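Local coordinates for hemolysin activator protein CdiB (Acinetobacter baumannii ACICU, PDB 6WIL) that probably exports its partner CdiA toxin across the outer membrane, acting as a TpsB transporter of the Omp85 superfamily in contact-dependent growth inhibition, at residues F219-D225 with F554-Y560; T231-N237 with S257-F263. One frame throughout, in Å; residues are numbered along the deposited sequence.

Contact 1: F219-D225 with F554-Y560; sequences FNLSVDD and FSINLSY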
loop_
_atom_site.group_PDB
_atom_site.type_symbol
_atom_site.label_atom_id
_atom_site.label_comp_id
_atom_site.label_asym_id
_atom_site.label_seq_id
_atom_site.Cartn_x
_atom_site.Cartn_y
_atom_site.Cartn_z
ATOM N N PHE A 219 17.162 3.705 -13.381
ATOM C CA PHE A 219 18.082 4.467 -12.558
ATOM C C PHE A 219 17.392 5.721 -12.049
ATOM O O PHE A 219 16.546 6.306 -12.731
ATOM C CB PHE A 219 19.345 4.854 -13.332
ATOM C CG PHE A 219 20.221 3.690 -13.687
ATOM C CD1 PHE A 219 21.041 3.106 -12.738
ATOM C CD2 PHE A 219 20.235 3.188 -14.977
ATOM C CE1 PHE A 219 21.854 2.035 -13.066
ATOM C CE2 PHE A 219 21.045 2.119 -15.311
ATOM C CZ PHE A 219 21.853 1.542 -14.354
ATOM N N ASN A 220 17.758 6.120 -10.835
ATOM C CA ASN A 220 17.245 7.339 -10.220
ATOM C C ASN A 220 18.378 7.971 -9.427
ATOM O O ASN A 220 18.837 7.396 -8.436
ATOM C CB ASN A 220 16.045 7.051 -9.319
ATOM C CG ASN A 220 14.817 6.661 -10.103
ATOM O OD1 ASN A 220 14.035 7.516 -10.514
ATOM N ND2 ASN A 220 14.639 5.362 -10.322
ATOM N N LEU A 221 18.831 9.139 -9.868
ATOM C CA LEU A 221 19.829 9.915 -9.147
ATOM C C LEU A 221 19.172 11.163 -8.580
ATOM O O LEU A 221 18.513 11.911 -9.310
ATOM C CB LEU A 221 21.002 10.290 -10.051
ATOM C CG LEU A 221 21.795 9.090 -10.563
ATOM C CD1 LEU A 221 21.321 8.696 -11.948
ATOM C CD2 LEU A 221 23.284 9.379 -10.556
ATOM N N SER A 222 19.346 11.376 -7.278
ATOM C CA SER A 222 18.749 12.502 -6.578
ATOM C C SER A 222 19.812 13.278 -5.819
ATOM O O SER A 222 20.774 12.706 -5.300
ATOM C CB SER A 222 17.661 12.055 -5.586
ATOM O OG SER A 222 16.461 11.718 -6.254
ATOM N N VAL A 223 19.616 14.591 -5.755
ATOM C CA VAL A 223 20.370 15.467 -4.870
ATOM C C VAL A 223 19.373 16.343 -4.126
ATOM O O VAL A 223 18.434 16.872 -4.730
ATOM C CB VAL A 223 21.395 16.325 -5.636
ATOM C CG1 VAL A 223 22.563 15.467 -6.088
ATOM C CG2 VAL A 223 20.741 16.999 -6.831
ATOM N N ASP A 224 19.563 16.482 -2.818
ATOM C CA ASP A 224 18.688 17.307 -2.001
ATOM C C ASP A 224 19.522 18.230 -1.128
ATOM O O ASP A 224 20.508 17.805 -0.518
ATOM C CB ASP A 224 17.759 16.452 -1.128
ATOM C CG ASP A 224 16.646 17.266 -0.491
ATOM O OD1 ASP A 224 16.950 18.199 0.282
ATOM O OD2 ASP A 224 15.464 16.983 -0.775
ATOM N N ASP A 225 19.114 19.496 -1.073
ATOM C CA ASP A 225 19.766 20.516 -0.256
ATOM C C ASP A 225 18.690 21.186 0.594
ATOM O O ASP A 225 17.985 22.086 0.126
ATOM C CB ASP A 225 20.513 21.521 -1.133
ATOM C CG ASP A 225 20.794 22.835 -0.424
ATOM O OD1 ASP A 225 21.187 22.815 0.762
ATOM O OD2 ASP A 225 20.633 23.895 -1.065
ATOM N N PHE A 554 15.547 22.015 -1.654
ATOM C CA PHE A 554 15.647 21.865 -3.101
ATOM C C PHE A 554 15.947 20.407 -3.409
ATOM O O PHE A 554 16.945 19.864 -2.926
ATOM C CB PHE A 554 16.738 22.775 -3.680
ATOM C CG PHE A 554 16.514 24.242 -3.420
ATOM C CD1 PHE A 554 16.988 24.837 -2.259
ATOM C CD2 PHE A 554 15.836 25.027 -4.341
ATOM C CE1 PHE A 554 16.784 26.186 -2.017
ATOM C CE2 PHE A 554 15.628 26.378 -4.106
ATOM C CZ PHE A 554 16.102 26.957 -2.942
ATOM N N SER A 555 15.086 19.775 -4.202
ATOM C CA SER A 555 15.255 18.382 -4.593
ATOM C C SER A 555 15.295 18.282 -6.110
ATOM O O SER A 555 14.464 18.880 -6.801
ATOM C CB SER A 555 14.131 17.508 -4.035
ATOM O OG SER A 555 14.153 17.499 -2.619
ATOM N N ILE A 556 16.264 17.528 -6.623
ATOM C CA ILE A 556 16.415 17.283 -8.051
ATOM C C ILE A 556 16.590 15.785 -8.255
ATOM O O ILE A 556 17.443 15.168 -7.611
ATOM C CB ILE A 556 17.619 18.047 -8.636
ATOM C CG1 ILE A 556 17.311 19.540 -8.761
ATOM C CG2 ILE A 556 18.003 17.474 -9.987
ATOM C CD1 ILE A 556 16.441 19.875 -9.948
ATOM N N ASN A 557 15.791 15.202 -9.146
ATOM C CA ASN A 557 15.907 13.789 -9.480
ATOM C C ASN A 557 15.964 13.614 -10.995
ATOM O O ASN A 557 15.411 14.412 -11.750
ATOM C CB ASN A 557 14.742 12.986 -8.883
ATOM C CG ASN A 557 14.886 11.498 -9.112
ATOM O OD1 ASN A 557 14.437 10.973 -10.129
ATOM N ND2 ASN A 557 15.517 10.809 -8.168
ATOM N N LEU A 558 16.666 12.570 -11.434
ATOM C CA LEU A 558 16.752 12.187 -12.847
ATOM C C LEU A 558 16.531 10.690 -12.962
ATOM O O LEU A 558 17.303 9.911 -12.399
ATOM C CB LEU A 558 18.112 12.579 -13.460
ATOM C CG LEU A 558 18.618 12.025 -14.810
ATOM C CD1 LEU A 558 17.789 12.452 -16.057
ATOM C CD2 LEU A 558 20.189 12.257 -14.938
ATOM N N SER A 559 15.482 10.294 -13.677
ATOM C CA SER A 559 15.214 8.890 -13.949
ATOM C C SER A 559 15.494 8.589 -15.414
ATOM O O SER A 559 15.230 9.422 -16.284
ATOM C CB SER A 559 13.766 8.520 -13.598
ATOM O OG SER A 559 12.850 9.345 -14.298
ATOM N N TYR A 560 16.055 7.409 -15.678
ATOM C CA TYR A 560 16.335 6.976 -17.044
ATOM C C TYR A 560 16.565 5.470 -17.094
ATOM O O TYR A 560 16.662 4.814 -16.056
ATOM C CB TYR A 560 17.549 7.716 -17.616
ATOM C CG TYR A 560 18.850 7.437 -16.901
ATOM C CD1 TYR A 560 19.223 8.171 -15.785
ATOM C CD2 TYR A 560 19.711 6.445 -17.350
ATOM C CE1 TYR A 560 20.413 7.921 -15.134
ATOM C CE2 TYR A 560 20.906 6.186 -16.703
ATOM C CZ TYR A 560 21.251 6.928 -15.594
ATOM O OH TYR A 560 22.437 6.683 -14.937
#
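Phe219 lies against the ring of the C-terminal residue, Tyr560, with its CB over one face, 3.8 Å from the ring centroid. The two rings are near parallel (planes 26° apart) but slid so far that they barely overlap. Tyr560 swings its ring across to the other strand by placing CG between its backbone N and carbonyl carbon (chi1 64°), and Leu221 meets the ring's edge, CD1 to CE1 3.4 Å. On Leu221's face of the sheet, Val223 and Ile556 lie side by side, CG2 to CB 3.8 Å, apolar branched residues suited to the barrel's outer wall, which probably faces lipid. The first and last of its sixteen strands, 217-228 and 550-559, pair antiparallel here and close the cylinder; Val223 N to Ile556 O, 2.9 Å, is one of the backbone bonds. The face carrying Ser222 and Asp224 is polar. There the amide of Asn557 reaches across, its ND2 donating almost straight (170°) to Ser222 OG, though the modelled separation is doubtfully short. Ser555 OG lies equally close to Asp224 OD2, also modelled in a salt bridge with Arg460 from the loop between strands 455-457 and 472-474; the position of OD2, and so both contacts, is doubtful.

Contact 2: T231-N237 with S257-F263; sequences TGTYMGN and SHSLDDF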
loop_
_atom_site.group_PDB
_atom_site.type_symbol
_atom_site.label_atom_id
_atom_site.label_comp_id
_atom_site.label_asym_id
_atom_site.label_seq_id
_atom_site.Cartn_x
_atom_site.Cartn_y
_atom_site.Cartn_z
ATOM N N THR A 231 22.602 26.846 8.180
ATOM C CA THR A 231 23.187 25.528 7.969
ATOM C C THR A 231 22.211 24.664 7.181
ATOM O O THR A 231 21.047 25.027 6.984
ATOM C CB THR A 231 23.540 24.851 9.302
ATOM O OG1 THR A 231 22.363 24.757 10.115
ATOM C CG2 THR A 231 24.603 25.648 10.046
ATOM N N GLY A 232 22.686 23.506 6.735
ATOM C CA GLY A 232 21.838 22.635 5.939
ATOM C C GLY A 232 22.461 21.275 5.725
ATOM O O GLY A 232 23.607 21.017 6.107
ATOM N N THR A 233 21.676 20.401 5.095
ATOM C CA THR A 233 22.074 19.034 4.788
ATOM C C THR A 233 22.041 18.823 3.280
ATOM O O THR A 233 21.145 19.326 2.594
ATOM C CB THR A 233 21.151 18.019 5.474
ATOM O OG1 THR A 233 20.939 18.403 6.838
ATOM C CG2 THR A 233 21.763 16.625 5.435
ATOM N N TYR A 234 23.012 18.068 2.769
ATOM C CA TYR A 234 23.156 17.824 1.338
ATOM C C TYR A 234 23.183 16.321 1.097
ATOM O O TYR A 234 24.071 15.623 1.601
ATOM C CB TYR A 234 24.421 18.496 0.795
ATOM C CG TYR A 234 24.509 19.971 1.133
ATOM C CD1 TYR A 234 24.951 20.391 2.384
ATOM C CD2 TYR A 234 24.141 20.944 0.210
ATOM C CE1 TYR A 234 25.026 21.733 2.708
ATOM C CE2 TYR A 234 24.220 22.293 0.526
ATOM C CZ TYR A 234 24.662 22.679 1.776
ATOM O OH TYR A 234 24.742 24.012 2.102
HETATM N N MSE A 235 22.214 15.831 0.331
HETATM C CA MSE A 235 22.050 14.398 0.109
HETATM C C MSE A 235 22.244 13.996 -1.344
HETATM O O MSE A 235 21.915 14.747 -2.256
HETATM C CB MSE A 235 20.662 13.949 0.566
HETATM C CG MSE A 235 20.619 13.318 1.944
HETATM SE SE MSE A 235 18.784 12.910 2.476
HETATM C CE MSE A 235 18.194 12.052 0.829
ATOM N N GLY A 236 22.776 12.796 -1.545
ATOM C CA GLY A 236 22.877 12.213 -2.866
ATOM C C GLY A 236 22.394 10.779 -2.865
ATOM O O GLY A 236 22.816 9.976 -2.029
ATOM N N ASN A 237 21.504 10.443 -3.793
ATOM C CA ASN A 237 20.914 9.115 -3.854
ATOM C C ASN A 237 21.119 8.517 -5.236
ATOM O O ASN A 237 20.931 9.193 -6.250
ATOM C CB ASN A 237 19.413 9.155 -3.528
ATOM C CG ASN A 237 19.105 8.651 -2.132
ATOM O OD1 ASN A 237 18.864 7.461 -1.930
ATOM N ND2 ASN A 237 19.109 9.557 -1.161
ATOM N N SER A 257 22.887 5.912 -0.500
ATOM C CA SER A 257 22.691 7.293 -0.089
ATOM C C SER A 257 23.954 7.825 0.575
ATOM O O SER A 257 24.623 7.107 1.322
ATOM C CB SER A 257 21.501 7.409 0.871
ATOM O OG SER A 257 20.918 8.700 0.813
ATOM N N HIS A 258 24.279 9.084 0.285
ATOM C CA HIS A 258 25.356 9.809 0.950
ATOM C C HIS A 258 24.797 11.128 1.456
ATOM O O HIS A 258 24.094 11.827 0.719
ATOM C CB HIS A 258 26.539 10.074 0.011
ATOM C CG HIS A 258 27.205 8.834 -0.497
ATOM N ND1 HIS A 258 27.936 7.995 0.316
ATOM C CD2 HIS A 258 27.267 8.300 -1.741
ATOM C CE1 HIS A 258 28.412 6.994 -0.403
ATOM N NE2 HIS A 258 28.021 7.155 -1.654
ATOM N N SER A 259 25.106 11.467 2.704
ATOM C CA SER A 259 24.553 12.661 3.322
ATOM C C SER A 259 25.649 13.417 4.057
ATOM O O SER A 259 26.548 12.811 4.644
ATOM C CB SER A 259 23.413 12.310 4.290
ATOM O OG SER A 259 22.913 13.467 4.937
ATOM N N LEU A 260 25.560 14.745 4.017
ATOM C CA LEU A 260 26.473 15.637 4.732
ATOM C C LEU A 260 25.606 16.580 5.561
ATOM O O LEU A 260 25.086 17.571 5.040
ATOM C CB LEU A 260 27.375 16.398 3.761
ATOM C CG LEU A 260 28.588 17.161 4.305
ATOM C CD1 LEU A 260 28.204 18.538 4.830
ATOM C CD2 LEU A 260 29.291 16.350 5.386
ATOM N N ASP A 261 25.446 16.269 6.845
ATOM C CA ASP A 261 24.569 17.019 7.739
ATOM C C ASP A 261 25.409 18.020 8.527
ATOM O O ASP A 261 26.189 17.633 9.402
ATOM C CB ASP A 261 23.815 16.072 8.671
ATOM C CG ASP A 261 22.674 16.755 9.410
ATOM O OD1 ASP A 261 22.540 17.990 9.301
ATOM O OD2 ASP A 261 21.902 16.048 10.094
ATOM N N ASP A 262 25.248 19.309 8.214
ATOM C CA ASP A 262 25.935 20.361 8.955
ATOM C C ASP A 262 25.279 20.657 10.295
ATOM O O ASP A 262 25.923 21.253 11.166
ATOM C CB ASP A 262 26.001 21.647 8.126
ATOM C CG ASP A 262 27.010 21.566 6.997
ATOM O OD1 ASP A 262 27.949 20.748 7.096
ATOM O OD2 ASP A 262 26.873 22.330 6.017
ATOM N N PHE A 263 24.016 20.262 10.477
ATOM C CA PHE A 263 23.355 20.460 11.763
ATOM C C PHE A 263 24.054 19.681 12.870
ATOM O O PHE A 263 24.300 20.217 13.958
ATOM C CB PHE A 263 21.884 20.055 11.666
ATOM C CG PHE A 263 21.029 21.045 10.922
ATOM C CD1 PHE A 263 20.444 22.107 11.588
ATOM C CD2 PHE A 263 20.825 20.924 9.560
ATOM C CE1 PHE A 263 19.651 23.016 10.918
ATOM C CE2 PHE A 263 20.040 21.839 8.880
ATOM C CZ PHE A 263 19.455 22.885 9.563
#
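Thr233 and Phe263 meet at one end of this strand pair, where the hydroxyl of Thr233 lies near the edge of the Phe263 ring, OG1 to CD2 3.7 Å. That hydroxyl is engaged elsewhere: it donates to Asp261 OD1 at 3.0 Å, reaching the carboxylate from well above its plane (74° out of it). The opposite face of the same plane receives the backbone N of Phe263, also at 3.0 Å from OD1, and this second bond makes an Asx turn that carries the chain out of the strand. A single carboxylate oxygen thus ties the neighbouring strand to the turn, a task suited to Asp at a strand end. Thr233 turns its methyl the other way, anti to its own backbone N, and CG2 packs on Ser259 OG at 3.4 Å; threonine, branched at CB into a hydroxyl and a methyl, can present a polar and an apolar arm at once. Thr231, in the loop before the strand, sets OG1 over a face of the Phe263 ring, 3.3 Å above its plane and offset toward the rim; this oxygen has a hydrogen-bond partner elsewhere in the structure. Between the two threonines, Gly232 CA lies 3.5 Å from Phe263 CE2, an oblique approach to the ring. Asn228, Asp467 and Glu469 also touch the Phe263 side chain. Towards the other end, Gly236 N bonds to His258 O at 2.8 Å, while Arg17 of helix 8-27 touches Met235 (selenomethionine here), Asn237 and Ser257 on the face they share with Thr233. The antiparallel pairing belongs to the hairpin of strands 232-243 and 251-261, an up-and-down meander unit typical of transmembrane beta-barrels.

Both contacts belong to the same sixteen-stranded barrel and are linked through adjacent strands: 217-228, from contact 1, is also the partner of 232-243 in contact 2, with Asp224 O to Met235 N at 2.7 Å a probable hydrogen bond. Contact 1 is a surface contact; contact 2 is partly buried. Their topology differs more: 219-225 and 554-560 join the two ends of the barrel sequence, whereas 231-237 and 257-263 are local hairpin partners nested inside that long closure. Both rest on antiparallel backbone bonds; contact 1 adds aromatic and aliphatic packing on one face and polar side chains on the other, whereas contact 2 adds a carboxylate-held turn at its strand end, and helix 8-27 touches its inner face.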